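Local coordinates for protein NAD-dependent aldehyde dehydrogenase (Sinorhizobium meliloti, PDB 3U4J) that probably oxidises aldehydes to carboxylic acids with NAD or NADP as electron acceptor, as a tetrameric member of the aldehyde dehydrogenase family, at residues Gln24-Gly29 with Arg206-Ala211; Cys127-Ser132 with Gly462-Pro467; Ile168-Trp171 with Ile176-Ser179; Leu285-Asp290 with Ser433-Asn438. All coordinates share one frame; numbering follows the deposited sequence.

Contacts 1, 2 and 3 touch one another in and beside the Rossmann-type domain; contact 2 joins helix 117-138 to a loop from the other large sheet. Leu207 of contact 1 reaches both others: its CD1 lies 3.8 Å from Trp131 CZ2 of contact 2, and its CD2 3.7 Å from Ala178 CB of contact 3. A weak hydrogen bond, Trp131 NE1 to Ser179 OG at 3.1 Å, ties contacts 2 and 3 together. Contact 4 stands apart in that other sheet, its nearest atoms about 10 Å from contact 2 and about 17 Å from contact 3; its centre is about 44 Å from that of contact 1. All four lie away from the calcium site at Leu17 and Glu50.

Contact 1 (Gln24-Gly29 with Arg206-Ala211); sequences QMLVDG and RLAELA
Leu26 rests on Ala208 and Glu209 where the short antiparallel hairpin 25-27/30-32 lies against helix 202-214 of the Rossmann-type domain. Ahead of it, Gln24 is linked to Glu209 through water. One water accepts from Gln24 N at 2.8 Å and donates to Glu209 OE2. A second sits between Gln24 O and the same OE2, 2.7 Å from the carboxylate oxygen; other acceptors compete for its two protons, so this bridge may be only part-time. Met25, a selenomethionine here, turns its side chain off the helix, and its backbone pairs with Val32 in the hairpin. Leu26 makes the direct contact. Its CG stands anti to the backbone N (chi1 174°), which carries CD2 out to the helix, where it rests 3.7 Å from Glu209 CG and 4.2 Å from Ala208 CB. The Leu26 and Glu209 side chains cross obliquely, so a methyl lies against the aliphatic part of the glutamate while the carboxylate continues past it to the waters. Val223 bonds to the backbone of Leu26 and also packs on Ala208, placing strand 221-223 at both partners. Beyond Leu26, Asp28 forms a salt bridge with Lys72 and Gly29 O bonds to Arg212. Glu209's other oxygen is held within its own helix: Arg206 NH1 reaches the anti lone pair of Glu209 OE1 at 2.9 Å, with OE1 lying 18° out of the arginine's guanidinium plane.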
loop_
_atom_site.group_PDB
_atom_site.type_symbol
_atom_site.label_atom_id
_atom_site.label_comp_id
_atom_site.label_asym_id
_atom_site.label_seq_id
_atom_site.Cartn_x
_atom_site.Cartn_y
_atom_site.Cartn_z
ATOM N N GLN A 24 -39.136 6.324 15.805
ATOM C CA GLN A 24 -38.812 7.739 15.773
ATOM C C GLN A 24 -37.482 8.004 15.063
ATOM O O GLN A 24 -36.583 7.133 15.036
ATOM C CB GLN A 24 -38.761 8.286 17.196
ATOM C CG GLN A 24 -40.150 8.424 17.877
ATOM C CD GLN A 24 -40.010 9.023 19.254
ATOM O OE1 GLN A 24 -39.406 8.418 20.154
ATOM N NE2 GLN A 24 -40.523 10.237 19.423
HETATM N N MSE A 25 -37.353 9.208 14.507
HETATM C CA MSE A 25 -36.072 9.661 13.975
HETATM C C MSE A 25 -35.065 9.754 15.102
HETATM O O MSE A 25 -35.441 9.737 16.280
HETATM C CB MSE A 25 -36.224 10.997 13.251
HETATM C CG MSE A 25 -37.112 10.878 12.013
HETATM SE SE MSE A 25 -37.079 12.577 11.013
HETATM C CE MSE A 25 -38.368 13.619 12.007
ATOM N N LEU A 26 -33.788 9.821 14.768
ATOM C CA LEU A 26 -32.805 9.958 15.820
ATOM C C LEU A 26 -31.839 11.045 15.423
ATOM O O LEU A 26 -31.101 10.903 14.475
ATOM C CB LEU A 26 -32.151 8.600 16.115
ATOM C CG LEU A 26 -30.964 8.329 17.065
ATOM C CD1 LEU A 26 -30.478 9.447 17.921
ATOM C CD2 LEU A 26 -31.194 7.018 17.854
ATOM N N VAL A 27 -31.864 12.152 16.167
ATOM C CA VAL A 27 -31.090 13.333 15.851
ATOM C C VAL A 27 -30.402 13.859 17.103
ATOM O O VAL A 27 -31.059 14.100 18.119
ATOM C CB VAL A 27 -32.022 14.419 15.243
ATOM C CG1 VAL A 27 -31.273 15.709 14.986
ATOM C CG2 VAL A 27 -32.650 13.906 13.935
ATOM N N ASP A 28 -29.087 14.028 17.028
ATOM C CA ASP A 28 -28.267 14.560 18.126
ATOM C C ASP A 28 -28.484 13.718 19.372
ATOM O O ASP A 28 -28.595 14.245 20.485
ATOM C CB ASP A 28 -28.600 16.048 18.416
ATOM C CG ASP A 28 -27.495 16.756 19.149
ATOM O OD1 ASP A 28 -26.344 16.272 19.090
ATOM O OD2 ASP A 28 -27.755 17.833 19.760
ATOM N N GLY A 29 -28.613 12.413 19.163
ATOM C CA GLY A 29 -28.731 11.464 20.259
ATOM C C GLY A 29 -30.115 11.295 20.827
ATOM O O GLY A 29 -30.277 10.487 21.750
ATOM N N ARG A 206 -33.339 1.349 13.994
ATOM C CA ARG A 206 -32.755 0.448 14.997
ATOM C C ARG A 206 -31.221 0.486 14.975
ATOM O O ARG A 206 -30.589 0.476 16.031
ATOM C CB ARG A 206 -33.267 -1.019 14.899
ATOM C CG ARG A 206 -34.732 -1.237 15.277
ATOM C CD ARG A 206 -35.044 -0.951 16.742
ATOM N NE ARG A 206 -34.495 -1.981 17.632
ATOM C CZ ARG A 206 -33.621 -1.750 18.616
ATOM N NH1 ARG A 206 -33.189 -0.521 18.867
ATOM N NH2 ARG A 206 -33.187 -2.756 19.372
ATOM N N LEU A 207 -30.622 0.555 13.787
ATOM C CA LEU A 207 -29.146 0.584 13.707
ATOM C C LEU A 207 -28.599 1.841 14.391
ATOM O O LEU A 207 -27.598 1.764 15.118
ATOM C CB LEU A 207 -28.667 0.510 12.248
ATOM C CG LEU A 207 -27.187 0.441 11.921
ATOM C CD1 LEU A 207 -26.492 -0.735 12.649
ATOM C CD2 LEU A 207 -26.999 0.299 10.395
ATOM N N ALA A 208 -29.258 2.987 14.168
ATOM C CA ALA A 208 -28.844 4.240 14.825
ATOM C C ALA A 208 -29.030 4.135 16.340
ATOM O O ALA A 208 -28.246 4.704 17.109
ATOM C CB ALA A 208 -29.624 5.433 14.284
ATOM N N GLU A 209 -30.077 3.430 16.750
ATOM C CA GLU A 209 -30.346 3.224 18.177
ATOM C C GLU A 209 -29.290 2.309 18.797
ATOM O O GLU A 209 -28.861 2.527 19.930
ATOM C CB GLU A 209 -31.777 2.707 18.401
ATOM C CG GLU A 209 -32.841 3.755 17.978
ATOM C CD GLU A 209 -34.278 3.240 18.083
ATOM O OE1 GLU A 209 -34.498 2.010 18.187
ATOM O OE2 GLU A 209 -35.213 4.065 18.030
ATOM N N LEU A 210 -28.852 1.303 18.046
ATOM C CA LEU A 210 -27.723 0.461 18.514
ATOM C C LEU A 210 -26.424 1.257 18.646
ATOM O O LEU A 210 -25.681 1.073 19.622
ATOM C CB LEU A 210 -27.519 -0.760 17.621
ATOM C CG LEU A 210 -28.730 -1.692 17.504
ATOM C CD1 LEU A 210 -28.382 -2.928 16.678
ATOM C CD2 LEU A 210 -29.248 -2.091 18.865
ATOM N N ALA A 211 -26.139 2.138 17.685
ATOM C CA ALA A 211 -24.976 3.026 17.817
ATOM C C ALA A 211 -25.065 3.880 19.088
ATOM O O ALA A 211 -24.064 4.065 19.825
ATOM C CB ALA A 211 -24.800 3.938 16.545
HETATM O O HOH W 1 -37.797 4.386 17.400
HETATM O O HOH W 2 -34.946 6.672 17.396
#

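Contact 2 (Cys127-Ser132 with Gly462-Pro467); sequences CADLWS and GTPELP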
loop_
_atom_site.group_PDB
_atom_site.type_symbol
_atom_site.label_atom_id
_atom_site.label_comp_id
_atom_site.label_asym_id
_atom_site.label_seq_id
_atom_site.Cartn_x
_atom_site.Cartn_y
_atom_site.Cartn_z
ATOM N N CYS A 127 -24.221 -8.250 8.077
ATOM C CA CYS A 127 -24.053 -6.855 8.499
ATOM C C CYS A 127 -23.210 -6.748 9.752
ATOM O O CYS A 127 -22.406 -5.817 9.874
ATOM C CB CYS A 127 -25.403 -6.202 8.756
ATOM S SG CYS A 127 -26.270 -5.904 7.220
ATOM N N ALA A 128 -23.393 -7.684 10.695
ATOM C CA ALA A 128 -22.529 -7.666 11.863
ATOM C C ALA A 128 -21.066 -7.840 11.409
ATOM O O ALA A 128 -20.162 -7.208 11.968
ATOM C CB ALA A 128 -22.926 -8.750 12.877
ATOM N N ASP A 129 -20.841 -8.677 10.390
ATOM C CA ASP A 129 -19.479 -8.905 9.868
ATOM C C ASP A 129 -18.937 -7.664 9.147
ATOM O O ASP A 129 -17.738 -7.358 9.237
ATOM C CB ASP A 129 -19.423 -10.132 8.931
ATOM C CG ASP A 129 -17.994 -10.579 8.634
ATOM O OD1 ASP A 129 -17.202 -10.815 9.577
ATOM O OD2 ASP A 129 -17.660 -10.706 7.454
ATOM N N LEU A 130 -19.814 -6.939 8.437
ATOM C CA LEU A 130 -19.408 -5.683 7.821
ATOM C C LEU A 130 -18.934 -4.687 8.856
ATOM O O LEU A 130 -17.893 -4.052 8.666
ATOM C CB LEU A 130 -20.532 -5.065 7.006
ATOM C CG LEU A 130 -20.879 -5.749 5.670
ATOM C CD1 LEU A 130 -22.272 -5.246 5.229
ATOM C CD2 LEU A 130 -19.841 -5.464 4.597
ATOM N N TRP A 131 -19.701 -4.563 9.932
ATOM C CA TRP A 131 -19.359 -3.628 11.001
ATOM C C TRP A 131 -18.040 -4.100 11.623
ATOM O O TRP A 131 -17.177 -3.278 11.888
ATOM C CB TRP A 131 -20.485 -3.532 12.063
ATOM C CG TRP A 131 -21.540 -2.526 11.697
ATOM C CD1 TRP A 131 -22.613 -2.725 10.836
ATOM C CD2 TRP A 131 -21.618 -1.166 12.129
ATOM N NE1 TRP A 131 -23.347 -1.556 10.716
ATOM C CE2 TRP A 131 -22.765 -0.593 11.514
ATOM C CE3 TRP A 131 -20.828 -0.362 12.986
ATOM C CZ2 TRP A 131 -23.140 0.735 11.726
ATOM C CZ3 TRP A 131 -21.208 0.967 13.197
ATOM C CH2 TRP A 131 -22.348 1.506 12.562
ATOM N N SER A 132 -17.858 -5.415 11.822
ATOM C CA SER A 132 -16.605 -5.897 12.425
ATOM C C SER A 132 -15.397 -5.666 11.544
ATOM O O SER A 132 -14.357 -5.255 12.030
ATOM C CB SER A 132 -16.653 -7.389 12.782
ATOM O OG SER A 132 -17.747 -7.629 13.640
ATOM N N GLY A 462 -20.311 -12.010 -1.928
ATOM C CA GLY A 462 -19.049 -11.303 -1.844
ATOM C C GLY A 462 -18.559 -11.264 -0.405
ATOM O O GLY A 462 -19.144 -11.891 0.493
ATOM N N THR A 463 -17.501 -10.490 -0.177
ATOM C CA THR A 463 -16.845 -10.402 1.132
ATOM C C THR A 463 -16.647 -8.938 1.539
ATOM O O THR A 463 -16.579 -8.066 0.674
ATOM C CB THR A 463 -15.434 -10.982 1.019
ATOM O OG1 THR A 463 -14.721 -10.245 0.018
ATOM C CG2 THR A 463 -15.493 -12.474 0.628
ATOM N N PRO A 464 -16.552 -8.645 2.849
ATOM C CA PRO A 464 -16.239 -7.251 3.198
ATOM C C PRO A 464 -14.858 -6.807 2.724
ATOM O O PRO A 464 -14.615 -5.587 2.595
ATOM C CB PRO A 464 -16.289 -7.265 4.741
ATOM C CG PRO A 464 -17.301 -8.388 5.066
ATOM C CD PRO A 464 -16.923 -9.452 4.034
ATOM N N GLU A 465 -13.964 -7.785 2.486
ATOM C CA GLU A 465 -12.535 -7.551 2.177
ATOM C C GLU A 465 -12.310 -6.911 0.820
ATOM O O GLU A 465 -11.319 -6.206 0.621
ATOM C CB GLU A 465 -11.717 -8.877 2.274
ATOM C CG GLU A 465 -11.468 -9.387 3.709
ATOM C CD GLU A 465 -12.642 -10.185 4.293
ATOM O OE1 GLU A 465 -12.502 -10.694 5.440
ATOM O OE2 GLU A 465 -13.704 -10.285 3.614
ATOM N N LEU A 466 -13.235 -7.139 -0.117
ATOM C CA LEU A 466 -13.087 -6.618 -1.467
ATOM C C LEU A 466 -13.987 -5.413 -1.758
ATOM O O LEU A 466 -15.121 -5.365 -1.241
ATOM C CB LEU A 466 -13.392 -7.722 -2.501
ATOM C CG LEU A 466 -12.175 -8.546 -2.921
ATOM C CD1 LEU A 466 -11.832 -9.580 -1.834
ATOM C CD2 LEU A 466 -12.431 -9.260 -4.283
ATOM N N PRO A 467 -13.509 -4.471 -2.617
ATOM C CA PRO A 467 -14.251 -3.259 -3.016
ATOM C C PRO A 467 -15.414 -3.568 -3.950
ATOM O O PRO A 467 -15.378 -4.560 -4.699
ATOM C CB PRO A 467 -13.231 -2.450 -3.813
ATOM C CG PRO A 467 -12.261 -3.530 -4.351
ATOM C CD PRO A 467 -12.159 -4.507 -3.229
#
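Pro464 brings its ring against Asp129 and Leu130, a helix-to-loop contact in which the 462-467 loop, running between strands 453-456 and 475-476, closes on helix 117-138 at a subunit boundary of the aldehyde dehydrogenase tetramer. Two sorts of touch meet on the proline. Asp129 OD2 lies 3.3 Å from Pro464 CG and 3.7 Å from Pro464 CD, with the aspartate crossing the ring at about a right angle. Leu130 brings only one branch: its CD2 is 3.9 Å from Pro464 CG and nearly as close to CB. The leucine CG points away from its carbonyl carbon (chi1 -73°), and this swings the isobutyl group from the flank of the helix to the loop. Phe126 and Tyr133 of the same helix also pack on the proline ring.

Further out, charges fix the aspartate. Arg139 of a neighbouring subunit forms salt bridges with Asp129 OD2 and Glu465 OE1, and Arg89 of that subunit takes Asp129 OD1. The two carboxylates approach to 5.5 Å between Asp129 OD2 and Glu465 OE2, so the shared arginine probably offsets the repulsion between them. Elsewhere on the loop, Thr463 OG1 bonds to His495 NE2 of a different neighbouring subunit. That same hydroxyl oxygen takes a weak hydrogen bond from within the loop, Leu466 N to Thr463 OG1 at 3.4 Å.

Contact 3 (Ile168-Trp171 with Ile176-Ser179); sequences ITPW and IIAS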
loop_
_atom_site.group_PDB
_atom_site.type_symbol
_atom_site.label_atom_id
_atom_site.label_comp_id
_atom_site.label_asym_id
_atom_site.label_seq_id
_atom_site.Cartn_x
_atom_site.Cartn_y
_atom_site.Cartn_z
ATOM N N ILE A 168 -28.125 7.981 1.619
ATOM C CA ILE A 168 -29.494 7.667 1.169
ATOM C C ILE A 168 -29.503 6.239 0.691
ATOM O O ILE A 168 -28.701 5.863 -0.187
ATOM C CB ILE A 168 -29.967 8.614 0.038
ATOM C CG1 ILE A 168 -29.845 10.065 0.507
ATOM C CG2 ILE A 168 -31.420 8.261 -0.429
ATOM C CD1 ILE A 168 -29.902 11.123 -0.629
ATOM N N THR A 169 -30.377 5.427 1.276
ATOM C CA THR A 169 -30.360 3.987 1.024
ATOM C C THR A 169 -31.684 3.484 0.433
ATOM O O THR A 169 -32.728 4.106 0.655
ATOM C CB THR A 169 -29.975 3.208 2.288
ATOM O OG1 THR A 169 -31.015 3.331 3.278
ATOM C CG2 THR A 169 -28.640 3.742 2.830
ATOM N N PRO A 170 -31.643 2.387 -0.351
ATOM C CA PRO A 170 -32.840 1.884 -1.057
ATOM C C PRO A 170 -33.624 0.858 -0.266
ATOM O O PRO A 170 -33.181 0.426 0.810
ATOM C CB PRO A 170 -32.253 1.219 -2.301
ATOM C CG PRO A 170 -30.989 0.629 -1.802
ATOM C CD PRO A 170 -30.444 1.612 -0.730
ATOM N N TRP A 171 -34.783 0.463 -0.804
ATOM C CA TRP A 171 -35.691 -0.452 -0.106
ATOM C C TRP A 171 -35.340 -1.934 -0.275
ATOM O O TRP A 171 -35.892 -2.782 0.410
ATOM C CB TRP A 171 -37.122 -0.204 -0.583
ATOM C CG TRP A 171 -37.268 -0.102 -2.110
ATOM C CD1 TRP A 171 -37.392 1.050 -2.867
ATOM C CD2 TRP A 171 -37.310 -1.197 -3.037
ATOM N NE1 TRP A 171 -37.508 0.720 -4.211
ATOM C CE2 TRP A 171 -37.484 -0.648 -4.335
ATOM C CE3 TRP A 171 -37.247 -2.585 -2.896
ATOM C CZ2 TRP A 171 -37.571 -1.449 -5.479
ATOM C CZ3 TRP A 171 -37.371 -3.388 -4.042
ATOM C CH2 TRP A 171 -37.527 -2.809 -5.309
ATOM N N ILE A 176 -28.252 -3.951 4.860
ATOM C CA ILE A 176 -26.973 -4.205 4.205
ATOM C C ILE A 176 -26.327 -2.931 3.728
ATOM O O ILE A 176 -25.142 -2.684 3.995
ATOM C CB ILE A 176 -27.119 -5.210 3.031
ATOM C CG1 ILE A 176 -27.320 -6.631 3.591
ATOM C CG2 ILE A 176 -25.918 -5.121 2.098
ATOM C CD1 ILE A 176 -26.030 -7.417 3.797
ATOM N N ILE A 177 -27.094 -2.109 3.019
ATOM C CA ILE A 177 -26.519 -0.916 2.419
ATOM C C ILE A 177 -26.104 0.078 3.500
ATOM O O ILE A 177 -25.053 0.709 3.386
ATOM C CB ILE A 177 -27.422 -0.344 1.276
ATOM C CG1 ILE A 177 -27.394 -1.389 0.122
ATOM C CG2 ILE A 177 -26.850 0.962 0.708
ATOM C CD1 ILE A 177 -28.555 -1.353 -0.806
ATOM N N ALA A 178 -26.904 0.200 4.555
ATOM C CA ALA A 178 -26.485 1.051 5.686
ATOM C C ALA A 178 -25.127 0.554 6.231
ATOM O O ALA A 178 -24.196 1.359 6.475
ATOM C CB ALA A 178 -27.531 1.026 6.766
ATOM N N SER A 179 -25.025 -0.773 6.374
ATOM C CA SER A 179 -23.854 -1.419 6.926
ATOM C C SER A 179 -22.638 -1.429 5.980
ATOM O O SER A 179 -21.509 -1.598 6.442
ATOM C CB SER A 179 -24.197 -2.838 7.386
ATOM O OG SER A 179 -25.097 -2.808 8.478
#
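Ile177 is the residue that fits helix 174-187 against the loop leaving strand 153-168, in a strand-turn-helix unit of the Rossmann-type domain. Only four residues separate the two segments, the last two already in the helix, so the helix folds back on the chain that leads into it, with Thr169 CA and Ile177 CA 6.4 Å apart. Both branches of the isoleucine are used. CG1 lies beside the backbone N (chi1 -67°), and its terminal CD1 presses on the CG-CD side of the Pro170 ring: CD1 to Pro170 CG is 3.3 Å, tighter than usual for two carbons, and CD1 to Pro170 CD is 3.5 Å. The other branch, CG2, is anti to the backbone N and fits between neighbours, 3.9 Å from Pro170 CD and the same distance from Thr169 CG2. The Thr169 and Ile177 side chains run alongside each other in opposite senses, and the threonine's methyl CG2 faces the helix.

Next along the helix, Ala178 adds a smaller touch, its backbone N 4.3 Å from Thr169 CG2. Backbone bonds from Thr169 to Lys195 and from Ile168 to Ala245 and Thr247 hold the strand's end and the first loop residue between strands 191-195 and 243-247, while Thr247 packs on both Pro170 and Ile177. Trp171 meets His351 edge-to-face. Ser179, the next residue of the helix, donates a hydrogen bond from OG to Phe175 O, one turn earlier.

Contact 4 (Leu285-Asp290 with Ser433-Asn438); sequences LDAAAD and SVWSTN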
loop_
_atom_site.group_PDB
_atom_site.type_symbol
_atom_site.label_atom_id
_atom_site.label_comp_id
_atom_site.label_asym_id
_atom_site.label_seq_id
_atom_site.Cartn_x
_atom_site.Cartn_y
_atom_site.Cartn_z
ATOM N N LEU A 285 -22.093 -27.676 -15.336
ATOM C CA LEU A 285 -23.472 -27.368 -15.677
ATOM C C LEU A 285 -24.419 -27.305 -14.475
ATOM O O LEU A 285 -25.252 -26.404 -14.407
ATOM C CB LEU A 285 -24.005 -28.379 -16.681
ATOM C CG LEU A 285 -25.100 -27.838 -17.602
ATOM C CD1 LEU A 285 -24.483 -26.829 -18.582
ATOM C CD2 LEU A 285 -25.722 -28.987 -18.375
ATOM N N ASP A 286 -24.300 -28.243 -13.540
ATOM C CA ASP A 286 -25.189 -28.231 -12.367
ATOM C C ASP A 286 -24.950 -26.986 -11.524
ATOM O O ASP A 286 -25.901 -26.369 -11.036
ATOM C CB ASP A 286 -25.040 -29.508 -11.513
ATOM C CG ASP A 286 -25.543 -30.774 -12.247
ATOM O OD1 ASP A 286 -24.969 -31.875 -12.039
ATOM O OD2 ASP A 286 -26.493 -30.647 -13.050
ATOM N N ALA A 287 -23.677 -26.627 -11.351
ATOM C CA ALA A 287 -23.324 -25.433 -10.586
ATOM C C ALA A 287 -23.790 -24.150 -11.283
ATOM O O ALA A 287 -24.344 -23.248 -10.645
ATOM C CB ALA A 287 -21.831 -25.401 -10.327
ATOM N N ALA A 288 -23.547 -24.069 -12.591
ATOM C CA ALA A 288 -23.946 -22.928 -13.398
ATOM C C ALA A 288 -25.465 -22.751 -13.363
ATOM O O ALA A 288 -25.958 -21.639 -13.192
ATOM C CB ALA A 288 -23.429 -23.054 -14.835
ATOM N N ALA A 289 -26.206 -23.849 -13.504
ATOM C CA ALA A 289 -27.678 -23.798 -13.483
ATOM C C ALA A 289 -28.223 -23.223 -12.152
ATOM O O ALA A 289 -29.105 -22.380 -12.154
ATOM C CB ALA A 289 -28.258 -25.196 -13.741
ATOM N N ASP A 290 -27.658 -23.680 -11.035
ATOM C CA ASP A 290 -28.026 -23.214 -9.702
ATOM C C ASP A 290 -27.671 -21.732 -9.540
ATOM O O ASP A 290 -28.457 -20.942 -9.011
ATOM C CB ASP A 290 -27.311 -24.101 -8.666
ATOM C CG ASP A 290 -27.550 -23.655 -7.243
ATOM O OD1 ASP A 290 -26.698 -22.911 -6.697
ATOM O OD2 ASP A 290 -28.598 -24.041 -6.666
ATOM N N SER A 433 -20.887 -12.245 -14.162
ATOM C CA SER A 433 -20.294 -13.517 -13.809
ATOM C C SER A 433 -19.891 -14.266 -15.066
ATOM O O SER A 433 -20.610 -14.221 -16.058
ATOM C CB SER A 433 -21.308 -14.409 -13.105
ATOM O OG SER A 433 -21.591 -13.940 -11.811
ATOM N N VAL A 434 -18.778 -14.994 -14.983
ATOM C CA VAL A 434 -18.333 -15.921 -16.032
ATOM C C VAL A 434 -18.257 -17.324 -15.427
ATOM O O VAL A 434 -17.649 -17.523 -14.352
ATOM C CB VAL A 434 -16.972 -15.506 -16.649
ATOM C CG1 VAL A 434 -16.486 -16.563 -17.650
ATOM C CG2 VAL A 434 -17.111 -14.166 -17.343
ATOM N N TRP A 435 -18.929 -18.276 -16.082
ATOM C CA TRP A 435 -18.852 -19.693 -15.710
ATOM C C TRP A 435 -18.083 -20.495 -16.766
ATOM O O TRP A 435 -18.513 -20.576 -17.916
ATOM C CB TRP A 435 -20.257 -20.275 -15.512
ATOM C CG TRP A 435 -21.073 -19.600 -14.394
ATOM C CD1 TRP A 435 -21.723 -18.415 -14.466
ATOM C CD2 TRP A 435 -21.289 -20.101 -13.060
ATOM N NE1 TRP A 435 -22.354 -18.138 -13.256
ATOM C CE2 TRP A 435 -22.105 -19.163 -12.383
ATOM C CE3 TRP A 435 -20.893 -21.266 -12.383
ATOM C CZ2 TRP A 435 -22.515 -19.338 -11.051
ATOM C CZ3 TRP A 435 -21.316 -21.450 -11.071
ATOM C CH2 TRP A 435 -22.111 -20.479 -10.414
ATOM N N SER A 436 -16.933 -21.059 -16.379
ATOM C CA SER A 436 -16.054 -21.800 -17.295
ATOM C C SER A 436 -15.018 -22.541 -16.463
ATOM O O SER A 436 -14.657 -22.080 -15.374
ATOM C CB SER A 436 -15.371 -20.861 -18.291
ATOM O OG SER A 436 -14.412 -21.569 -19.072
ATOM N N THR A 437 -14.545 -23.695 -16.946
ATOM C CA THR A 437 -13.483 -24.432 -16.240
ATOM C C THR A 437 -12.133 -24.143 -16.907
ATOM O O THR A 437 -11.103 -24.704 -16.519
ATOM C CB THR A 437 -13.722 -25.960 -16.330
ATOM O OG1 THR A 437 -14.115 -26.275 -17.683
ATOM C CG2 THR A 437 -14.795 -26.399 -15.343
ATOM N N ASN A 438 -12.136 -23.260 -17.908
ATOM C CA ASN A 438 -10.951 -22.986 -18.719
ATOM C C ASN A 438 -10.212 -21.755 -18.197
ATOM O O ASN A 438 -10.803 -20.675 -18.142
ATOM C CB ASN A 438 -11.384 -22.737 -20.178
ATOM C CG ASN A 438 -10.205 -22.633 -21.160
ATOM O OD1 ASN A 438 -10.018 -23.518 -22.020
ATOM N ND2 ASN A 438 -9.439 -21.553 -21.074
#
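Just past Trp435, whose ring packs on Ala288, the hydroxyl oxygen Ser436 OG is gripped twice: it accepts from Asn438 N at 3.1 Å and bonds to Asp282 OD1. The first bond, with an angle of 162°, closes an ST turn directly before helix 439-448, where Asn438 takes the N-cap position. The contact itself is helix-on-sheet packing in the parallel-stranded core of the family's catalytic domain: strand 431-435 runs beside strand 275-279, and helix 285-297 lies over them.

Trp435 provides the flat surface. With CG anti to the carbonyl carbon (chi1 -61°), the indole leaves the strand toward the first turn of the helix. Ala288 CA sits over one face in a CH-pi contact, 3.8 Å from the centroid of the six-membered ring and 20° off its normal, shifted toward the rim. Ala288 CB adds a methyl contact 4.0 Å from Trp435 CE3. Ala287 comes obliquely instead, with its O 3.5 Å from Trp435 CZ3, and its CB lies 4.1 Å from that carbon. The indole's polar edge is satisfied by Gln277, whose OE1 bonds to Trp435 NE1, a bond that would oppose rotation of the ring. Pro501 of a neighbouring subunit also packs on Trp435. From the same subunit, Trp504 N and Phe505 N bond to Asp290 OD1 and OD2 respectively.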